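Local coordinates for protein putative RNase YutE (Bacillus subtilis subsp. subtilis str. 168, PDB 1YLM) that probably acts as the RNase toxin of a putative type VII toxin-antitoxin pair, working as a homodimer that its cognate antitoxin probably neutralises, at residues A[27-32]-A[110-115]; A[33-38]-A[106-111]. All coordinates share one frame; numbering follows the deposited sequence.

Interaction 1: residues A[27-32]-A[110-115]; sequences TDWQSE and ELYRLI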
ATOM      1  N   THR A  27     -21.668   2.389   3.364  1.00 41.01           N
ATOM      2  CA  THR A  27     -21.154   2.133   1.998  1.00 40.51           C
ATOM      3  C   THR A  27     -21.666   0.699   1.770  1.00 40.27           C
ATOM      4  O   THR A  27     -21.485  -0.130   2.667  1.00 40.97           O
ATOM      5  CB  THR A  27     -19.631   2.299   2.001  1.00 40.47           C
ATOM      6  OG1 THR A  27     -19.317   3.582   2.570  1.00 40.69           O
ATOM      7  CG2 THR A  27     -19.067   2.237   0.615  1.00 39.92           C
ATOM      8  N   ASP A  28     -22.251   0.318   0.611  1.00 39.61           N
ATOM      9  CA  ASP A  28     -21.563  -0.433  -0.508  1.00 38.49           C
ATOM     10  C   ASP A  28     -20.082  -0.783  -0.687  1.00 37.13           C
ATOM     11  O   ASP A  28     -19.430  -0.339  -1.639  1.00 37.56           O
ATOM     12  CB  ASP A  28     -22.259  -0.252  -1.876  1.00 38.76           C
ATOM     13  CG  ASP A  28     -22.489  -1.600  -2.587  1.00 40.36           C
ATOM     14  OD1 ASP A  28     -22.236  -2.659  -1.960  1.00 41.51           O
ATOM     15  OD2 ASP A  28     -22.933  -1.614  -3.762  1.00 42.01           O
ATOM     16  N   TRP A  29     -19.618  -1.705   0.153  1.00 35.19           N
ATOM     17  CA  TRP A  29     -18.282  -2.268   0.023  1.00 33.47           C
ATOM     18  C   TRP A  29     -18.199  -3.279  -1.113  1.00 33.21           C
ATOM     19  O   TRP A  29     -17.142  -3.840  -1.381  1.00 33.32           O
ATOM     20  CB  TRP A  29     -17.851  -2.911   1.337  1.00 32.14           C
ATOM     21  CG  TRP A  29     -17.890  -1.957   2.483  1.00 30.28           C
ATOM     22  CD1 TRP A  29     -18.692  -2.036   3.577  1.00 29.44           C
ATOM     23  CD2 TRP A  29     -17.112  -0.761   2.638  1.00 28.82           C
ATOM     24  NE1 TRP A  29     -18.457  -0.973   4.417  1.00 29.39           N
ATOM     25  CE2 TRP A  29     -17.480  -0.181   3.868  1.00 28.83           C
ATOM     26  CE3 TRP A  29     -16.130  -0.131   1.861  1.00 28.35           C
ATOM     27  CZ2 TRP A  29     -16.908   1.010   4.338  1.00 29.63           C
ATOM     28  CZ3 TRP A  29     -15.562   1.047   2.330  1.00 28.41           C
ATOM     29  CH2 TRP A  29     -15.949   1.603   3.555  1.00 28.68           C
ATOM     30  N   GLN A  30     -19.317  -3.492  -1.792  1.00 33.16           N
ATOM     31  CA  GLN A  30     -19.363  -4.533  -2.801  1.00 33.21           C
ATOM     32  C   GLN A  30     -19.466  -4.225  -4.306  1.00 31.86           C
ATOM     33  O   GLN A  30     -19.034  -5.113  -5.057  1.00 32.17           O
ATOM     34  CB  GLN A  30     -20.543  -5.501  -2.511  1.00 33.45           C
ATOM     35  CG  GLN A  30     -20.610  -6.109  -1.110  1.00 36.90           C
ATOM     36  CD  GLN A  30     -20.999  -7.582  -1.121  1.00 41.15           C
ATOM     37  OE1 GLN A  30     -22.003  -7.980  -0.515  1.00 44.04           O
ATOM     38  NE2 GLN A  30     -20.198  -8.404  -1.805  1.00 42.94           N
ATOM     39  N   SER A  31     -19.858  -3.037  -4.822  1.00 30.43           N
ATOM     40  CA  SER A  31     -18.945  -2.128  -5.616  1.00 28.52           C
ATOM     41  C   SER A  31     -17.515  -2.638  -5.738  1.00 27.08           C
ATOM     42  O   SER A  31     -16.820  -2.709  -4.742  1.00 25.61           O
ATOM     43  CB  SER A  31     -19.279  -0.619  -5.605  1.00 28.67           C
ATOM     44  OG  SER A  31     -18.694   0.103  -4.568  1.00 28.99           O
ATOM     45  N   GLU A  32     -17.010  -2.915  -6.942  1.00 25.68           N
ATOM     46  CA  GLU A  32     -15.795  -2.263  -7.496  1.00 24.83           C
ATOM     47  C   GLU A  32     -15.069  -1.132  -6.764  1.00 23.32           C
ATOM     48  O   GLU A  32     -13.994  -1.360  -6.195  1.00 22.26           O
ATOM     49  CB  GLU A  32     -15.740  -2.224  -9.022  1.00 25.77           C
ATOM     50  CG  GLU A  32     -16.124  -3.578  -9.586  1.00 28.87           C
ATOM     51  CD  GLU A  32     -15.214  -4.059 -10.676  1.00 33.34           C
ATOM     52  OE1 GLU A  32     -15.517  -3.742 -11.842  1.00 36.56           O
ATOM     53  OE2 GLU A  32     -14.221  -4.762 -10.376  1.00 33.98           O
ATOM     54  N   GLU A 110     -13.381 -10.912   2.597  1.00 19.56           N
ATOM     55  CA  GLU A 110     -12.527 -11.458   3.633  1.00 19.96           C
ATOM     56  C   GLU A 110     -12.028 -10.344   4.567  1.00 19.59           C
ATOM     57  O   GLU A 110     -12.114 -10.454   5.787  1.00 18.93           O
ATOM     58  CB  GLU A 110     -11.355 -12.119   2.911  1.00 21.03           C
ATOM     59  CG  GLU A 110     -10.309 -12.716   3.735  1.00 23.10           C
ATOM     60  CD  GLU A 110      -9.382 -13.571   2.887  1.00 22.73           C
ATOM     61  OE1 GLU A 110      -8.655 -13.039   2.027  1.00 23.99           O
ATOM     62  OE2 GLU A 110      -9.375 -14.785   3.082  1.00 25.81           O
ATOM     63  N   LEU A 111     -11.519  -9.271   3.961  1.00 18.86           N
ATOM     64  CA  LEU A 111     -10.967  -8.146   4.701  1.00 18.31           C
ATOM     65  C   LEU A 111     -12.058  -7.448   5.521  1.00 18.59           C
ATOM     66  O   LEU A 111     -11.847  -7.133   6.691  1.00 18.80           O
ATOM     67  CB  LEU A 111     -10.288  -7.169   3.735  1.00 18.48           C
ATOM     68  CG  LEU A 111      -9.751  -5.868   4.349  1.00 17.52           C
ATOM     69  CD1 LEU A 111      -8.751  -6.152   5.473  1.00 17.84           C
ATOM     70  CD2 LEU A 111      -9.116  -5.037   3.237  1.00 18.70           C
ATOM     71  N   TYR A 112     -13.233  -7.237   4.919  1.00 18.78           N
ATOM     72  CA  TYR A 112     -14.373  -6.707   5.663  1.00 19.95           C
ATOM     73  C   TYR A 112     -14.634  -7.504   6.939  1.00 19.47           C
ATOM     74  O   TYR A 112     -14.790  -6.925   8.027  1.00 18.02           O
ATOM     75  CB  TYR A 112     -15.657  -6.659   4.810  1.00 21.34           C
ATOM     76  CG  TYR A 112     -16.840  -6.120   5.593  1.00 24.14           C
ATOM     77  CD1 TYR A 112     -17.132  -4.756   5.598  1.00 24.95           C
ATOM     78  CD2 TYR A 112     -17.640  -6.976   6.363  1.00 25.91           C
ATOM     79  CE1 TYR A 112     -18.197  -4.260   6.334  1.00 26.73           C
ATOM     80  CE2 TYR A 112     -18.701  -6.488   7.106  1.00 27.35           C
ATOM     81  CZ  TYR A 112     -18.974  -5.132   7.082  1.00 26.59           C
ATOM     82  OH  TYR A 112     -20.036  -4.652   7.812  1.00 29.79           O
ATOM     83  N   ARG A 113     -14.690  -8.833   6.798  1.00 19.00           N
ATOM     84  CA  ARG A 113     -15.010  -9.695   7.931  1.00 19.30           C
ATOM     85  C   ARG A 113     -13.940  -9.609   8.994  1.00 19.31           C
ATOM     86  O   ARG A 113     -14.238  -9.626  10.185  1.00 18.46           O
ATOM     87  CB  ARG A 113     -15.235 -11.142   7.478  1.00 19.98           C
ATOM     88  CG  ARG A 113     -16.591 -11.288   6.772  1.00 20.89           C
ATOM     89  CD  ARG A 113     -16.898 -12.719   6.375  1.00 22.06           C
ATOM     90  NE  ARG A 113     -16.002 -13.244   5.348  1.00 21.94           N
ATOM     91  CZ  ARG A 113     -16.223 -13.186   4.037  1.00 22.76           C
ATOM     92  NH1 ARG A 113     -17.312 -12.592   3.550  1.00 24.93           N
ATOM     93  NH2 ARG A 113     -15.347 -13.723   3.204  1.00 21.24           N
ATOM     94  N   LEU A 114     -12.696  -9.492   8.549  1.00 19.21           N
ATOM     95  CA  LEU A 114     -11.562  -9.354   9.453  1.00 19.56           C
ATOM     96  C   LEU A 114     -11.627  -8.086  10.301  1.00 19.64           C
ATOM     97  O   LEU A 114     -11.525  -8.143  11.544  1.00 20.16           O
ATOM     98  CB  LEU A 114     -10.265  -9.424   8.633  1.00 19.47           C
ATOM     99  CG  LEU A 114      -8.956  -9.730   9.321  1.00 20.35           C
ATOM    100  CD1 LEU A 114      -9.051 -11.007  10.151  1.00 20.68           C
ATOM    101  CD2 LEU A 114      -7.852  -9.810   8.247  1.00 19.68           C
ATOM    102  N   ILE A 115     -11.832  -6.950   9.640  1.00 18.14           N
ATOM    103  CA  ILE A 115     -11.936  -5.668  10.316  1.00 18.65           C
ATOM    104  C   ILE A 115     -13.151  -5.650  11.252  1.00 19.38           C
ATOM    105  O   ILE A 115     -13.043  -5.214  12.402  1.00 19.44           O
ATOM    106  CB  ILE A 115     -12.006  -4.502   9.288  1.00 18.14           C
ATOM    107  CG1 ILE A 115     -10.753  -4.513   8.388  1.00 18.08           C
ATOM    108  CG2 ILE A 115     -12.168  -3.155   9.993  1.00 18.22           C
ATOM    109  CD1 ILE A 115     -10.772  -3.501   7.246  1.00 17.68           C
TER
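An aromatic pair, Trp29 with Tyr112, joins the loop between helices 6-23 and 32-59 to helix 108-117 in the helical HepT-like fold. Trp29 CD1 lies 3.6 Å from Tyr112 CE1, and Trp29 NE1 is 3.8 Å from the same carbon, so the pyrrole part of the indole does the touching. The meeting is oblique: the five-membered ring and the phenol ring have centroids 5.3 Å apart and planes at 43°, and the two side chains cross at about a right angle. Tyr112 reaches the loop with CG anti to the backbone N (chi1 179°). One face of the indole is covered from within the loop by Thr27, whose CB sits 3.7 Å above the ring. The loop around Trp29 carries its own polar bonds. Asp28 OD1 accepts from Gln30 N at 3.0 Å in an Asx turn, met from above the carboxylate plane, and Ser31, the N-cap of helix 32-59, sends OG to Asp28 O at 3.1 Å. Phe23 also meets the Tyr112 ring, and Ile33 of the second subunit packs on Trp29. Between the two segments the attraction is therefore van der Waals and aromatic, while hydrogen bonds within the loop probably help to fix the turn that carries the indole.

Interaction 2: residues A[33-38]-A[106-111]; sequences IGELAL and ADSGEL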
ATOM      1  N   ILE A  33     -15.675   0.042  -6.742  1.00 20.94           N
ATOM      2  CA  ILE A  33     -15.113   1.167  -6.011  1.00 20.71           C
ATOM      3  C   ILE A  33     -15.101   0.881  -4.505  1.00 19.44           C
ATOM      4  O   ILE A  33     -14.121   1.175  -3.821  1.00 19.11           O
ATOM      5  CB  ILE A  33     -15.870   2.487  -6.346  1.00 20.85           C
ATOM      6  CG1 ILE A  33     -15.872   2.738  -7.864  1.00 22.51           C
ATOM      7  CG2 ILE A  33     -15.308   3.675  -5.548  1.00 19.88           C
ATOM      8  CD1 ILE A  33     -14.528   2.550  -8.579  1.00 22.48           C
ATOM      9  N   GLY A  34     -16.175   0.283  -3.998  1.00 18.34           N
ATOM     10  CA  GLY A  34     -16.249  -0.095  -2.583  1.00 17.85           C
ATOM     11  C   GLY A  34     -15.141  -1.062  -2.199  1.00 17.80           C
ATOM     12  O   GLY A  34     -14.516  -0.889  -1.155  1.00 17.01           O
ATOM     13  N   GLU A  35     -14.865  -2.053  -3.055  1.00 17.36           N
ATOM     14  CA  GLU A  35     -13.799  -3.034  -2.772  1.00 18.14           C
ATOM     15  C   GLU A  35     -12.429  -2.380  -2.657  1.00 16.90           C
ATOM     16  O   GLU A  35     -11.629  -2.718  -1.776  1.00 16.13           O
ATOM     17  CB  GLU A  35     -13.744  -4.116  -3.865  1.00 18.44           C
ATOM     18  CG  GLU A  35     -14.977  -4.990  -3.891  1.00 20.38           C
ATOM     19  CD  GLU A  35     -15.009  -5.962  -5.075  1.00 22.23           C
ATOM     20  OE1 GLU A  35     -14.270  -5.797  -6.081  1.00 26.05           O
ATOM     21  OE2 GLU A  35     -15.808  -6.906  -4.983  1.00 29.34           O
ATOM     22  N   LEU A  36     -12.168  -1.464  -3.578  1.00 15.71           N
ATOM     23  CA  LEU A  36     -10.906  -0.757  -3.636  1.00 15.97           C
ATOM     24  C   LEU A  36     -10.749   0.138  -2.416  1.00 15.48           C
ATOM     25  O   LEU A  36      -9.679   0.159  -1.813  1.00 13.87           O
ATOM     26  CB  LEU A  36     -10.840   0.077  -4.906  1.00 16.19           C
ATOM     27  CG  LEU A  36     -10.560  -0.694  -6.197  1.00 17.61           C
ATOM     28  CD1 LEU A  36     -10.891   0.258  -7.351  1.00 19.14           C
ATOM     29  CD2 LEU A  36      -9.105  -1.150  -6.250  1.00 17.97           C
ATOM     30  N   ALA A  37     -11.818   0.857  -2.052  1.00 15.18           N
ATOM     31  CA  ALA A  37     -11.772   1.734  -0.863  1.00 16.02           C
ATOM     32  C   ALA A  37     -11.503   0.921   0.397  1.00 15.92           C
ATOM     33  O   ALA A  37     -10.736   1.353   1.261  1.00 15.75           O
ATOM     34  CB  ALA A  37     -13.063   2.540  -0.710  1.00 15.50           C
ATOM     35  N   LEU A  38     -12.148  -0.238   0.519  1.00 15.48           N
ATOM     36  CA  LEU A  38     -11.974  -1.075   1.700  1.00 16.04           C
ATOM     37  C   LEU A  38     -10.550  -1.600   1.791  1.00 15.26           C
ATOM     38  O   LEU A  38      -9.979  -1.638   2.880  1.00 16.15           O
ATOM     39  CB  LEU A  38     -12.971  -2.237   1.725  1.00 15.94           C
ATOM     40  CG  LEU A  38     -12.990  -3.106   2.976  1.00 18.41           C
ATOM     41  CD1 LEU A  38     -13.260  -2.285   4.253  1.00 17.50           C
ATOM     42  CD2 LEU A  38     -14.049  -4.184   2.769  1.00 20.35           C
ATOM     43  N   ALA A 106      -5.879 -10.170  -2.994  1.00 19.22           N
ATOM     44  CA  ALA A 106      -6.715  -9.417  -2.051  1.00 19.40           C
ATOM     45  C   ALA A 106      -8.200  -9.724  -2.253  1.00 19.25           C
ATOM     46  O   ALA A 106      -8.687  -9.793  -3.384  1.00 20.04           O
ATOM     47  CB  ALA A 106      -6.437  -7.902  -2.146  1.00 19.23           C
ATOM     48  N   ASP A 107      -8.904  -9.927  -1.145  1.00 19.41           N
ATOM     49  CA  ASP A 107     -10.312 -10.326  -1.144  1.00 19.73           C
ATOM     50  C   ASP A 107     -11.029  -9.378  -0.190  1.00 18.98           C
ATOM     51  O   ASP A 107     -10.933  -9.516   1.014  1.00 18.17           O
ATOM     52  CB  ASP A 107     -10.432 -11.798  -0.692  1.00 19.71           C
ATOM     53  CG  ASP A 107     -11.888 -12.291  -0.545  1.00 22.87           C
ATOM     54  OD1 ASP A 107     -12.846 -11.492  -0.552  1.00 20.23           O
ATOM     55  OD2 ASP A 107     -12.061 -13.526  -0.394  1.00 26.13           O
ATOM     56  N   SER A 108     -11.725  -8.391  -0.748  1.00 18.88           N
ATOM     57  CA  SER A 108     -12.374  -7.375   0.074  1.00 19.47           C
ATOM     58  C   SER A 108     -13.454  -7.911   1.024  1.00 19.02           C
ATOM     59  O   SER A 108     -13.663  -7.347   2.083  1.00 18.20           O
ATOM     60  CB  SER A 108     -12.902  -6.221  -0.795  1.00 19.98           C
ATOM     61  OG  SER A 108     -11.814  -5.380  -1.157  1.00 21.82           O
ATOM     62  N   GLY A 109     -14.119  -9.012   0.665  1.00 19.10           N
ATOM     63  CA  GLY A 109     -15.125  -9.607   1.568  1.00 19.22           C
ATOM     64  C   GLY A 109     -14.476 -10.189   2.819  1.00 19.21           C
ATOM     65  O   GLY A 109     -14.942  -9.982   3.944  1.00 18.75           O
ATOM     66  N   GLU A 110     -13.381 -10.912   2.597  1.00 19.56           N
ATOM     67  CA  GLU A 110     -12.527 -11.458   3.633  1.00 19.96           C
ATOM     68  C   GLU A 110     -12.028 -10.344   4.567  1.00 19.59           C
ATOM     69  O   GLU A 110     -12.114 -10.454   5.787  1.00 18.93           O
ATOM     70  CB  GLU A 110     -11.355 -12.119   2.911  1.00 21.03           C
ATOM     71  CG  GLU A 110     -10.309 -12.716   3.735  1.00 23.10           C
ATOM     72  CD  GLU A 110      -9.382 -13.571   2.887  1.00 22.73           C
ATOM     73  OE1 GLU A 110      -8.655 -13.039   2.027  1.00 23.99           O
ATOM     74  OE2 GLU A 110      -9.375 -14.785   3.082  1.00 25.81           O
ATOM     75  N   LEU A 111     -11.519  -9.271   3.961  1.00 18.86           N
ATOM     76  CA  LEU A 111     -10.967  -8.146   4.701  1.00 18.31           C
ATOM     77  C   LEU A 111     -12.058  -7.448   5.521  1.00 18.59           C
ATOM     78  O   LEU A 111     -11.847  -7.133   6.691  1.00 18.80           O
ATOM     79  CB  LEU A 111     -10.288  -7.169   3.735  1.00 18.48           C
ATOM     80  CG  LEU A 111      -9.751  -5.868   4.349  1.00 17.52           C
ATOM     81  CD1 LEU A 111      -8.751  -6.152   5.473  1.00 17.84           C
ATOM     82  CD2 LEU A 111      -9.116  -5.037   3.237  1.00 18.70           C
TER
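This is a buried helix-to-helix contact in the HepT-like helical fold, where the first turns of helix 32-59 meet the N-terminal end of helix 108-117. Glu35 and Ser108 come closest, with CA atoms 5.4 Å apart, and a side-chain-to-backbone hydrogen bond joins them: Ser108 OG donates to Glu35 O at 2.7 Å. The hydroxyl approaches that carbonyl well off to the side, at a C=O...donor angle of 113° and tilted 31° from the carbonyl plane, consistent with a carbonyl that points roughly along its helix. Ser108 OG lies anti to its own carbonyl carbon (chi1 -78°), which turns it to the neighbouring helix. Gln39 NE2, one turn further along helix 32-59, is hydrogen-bonded to the same hydroxyl, so this buried group has two partners on one helix. Glu35 adds its aliphatic part, with CB 3.6 Å from Ser108 OG. Just before the helix, Asp107 is the N-cap residue: its OD1 accepts weak bonds from Gly109 N and Glu110 N, while Tyr95 OH is hydrogen-bonded to Asp107 N and Glu110 OE1. Leu38, directed at the other helix, and Leu111 complete the apolar side of the interface, their CG and CD2 respectively lying 4.3 Å apart. The Leu111 side chain is about 9 Å from that of Arg96, the probable active-site residue, so the packing borders the likely catalytic region. Each leucine also rests a methyl on a backbone oxygen of the opposing segment: Leu111 CD2 is 3.5 Å from Leu38 O, and Leu38 CD2 is 3.3 Å from Ser108 O.

In the fold
Interactions 1 and 2 lie side by side, their centres about 5 Å apart and about 18 Å from the centre of the chain. Along the sequence, 27-32 runs directly into 33-38, while 106-111 and 110-115 overlap on helix 108-117; the order is reversed, the loop 27-32 meeting Tyr112 and the start of helix 32-59 meeting the N-terminal part of helix 108-117, at Ser108 and Leu111. They touch as well: Tyr112 CB is 3.6 Å from Leu38 CD2, and Trp29 CE3 is 3.5 Å from Gly34 O. Interaction 1 is the surface layer and interaction 2 the buried one. Both also border the second subunit, which places this packing of distant chain segments beside the homodimer interface.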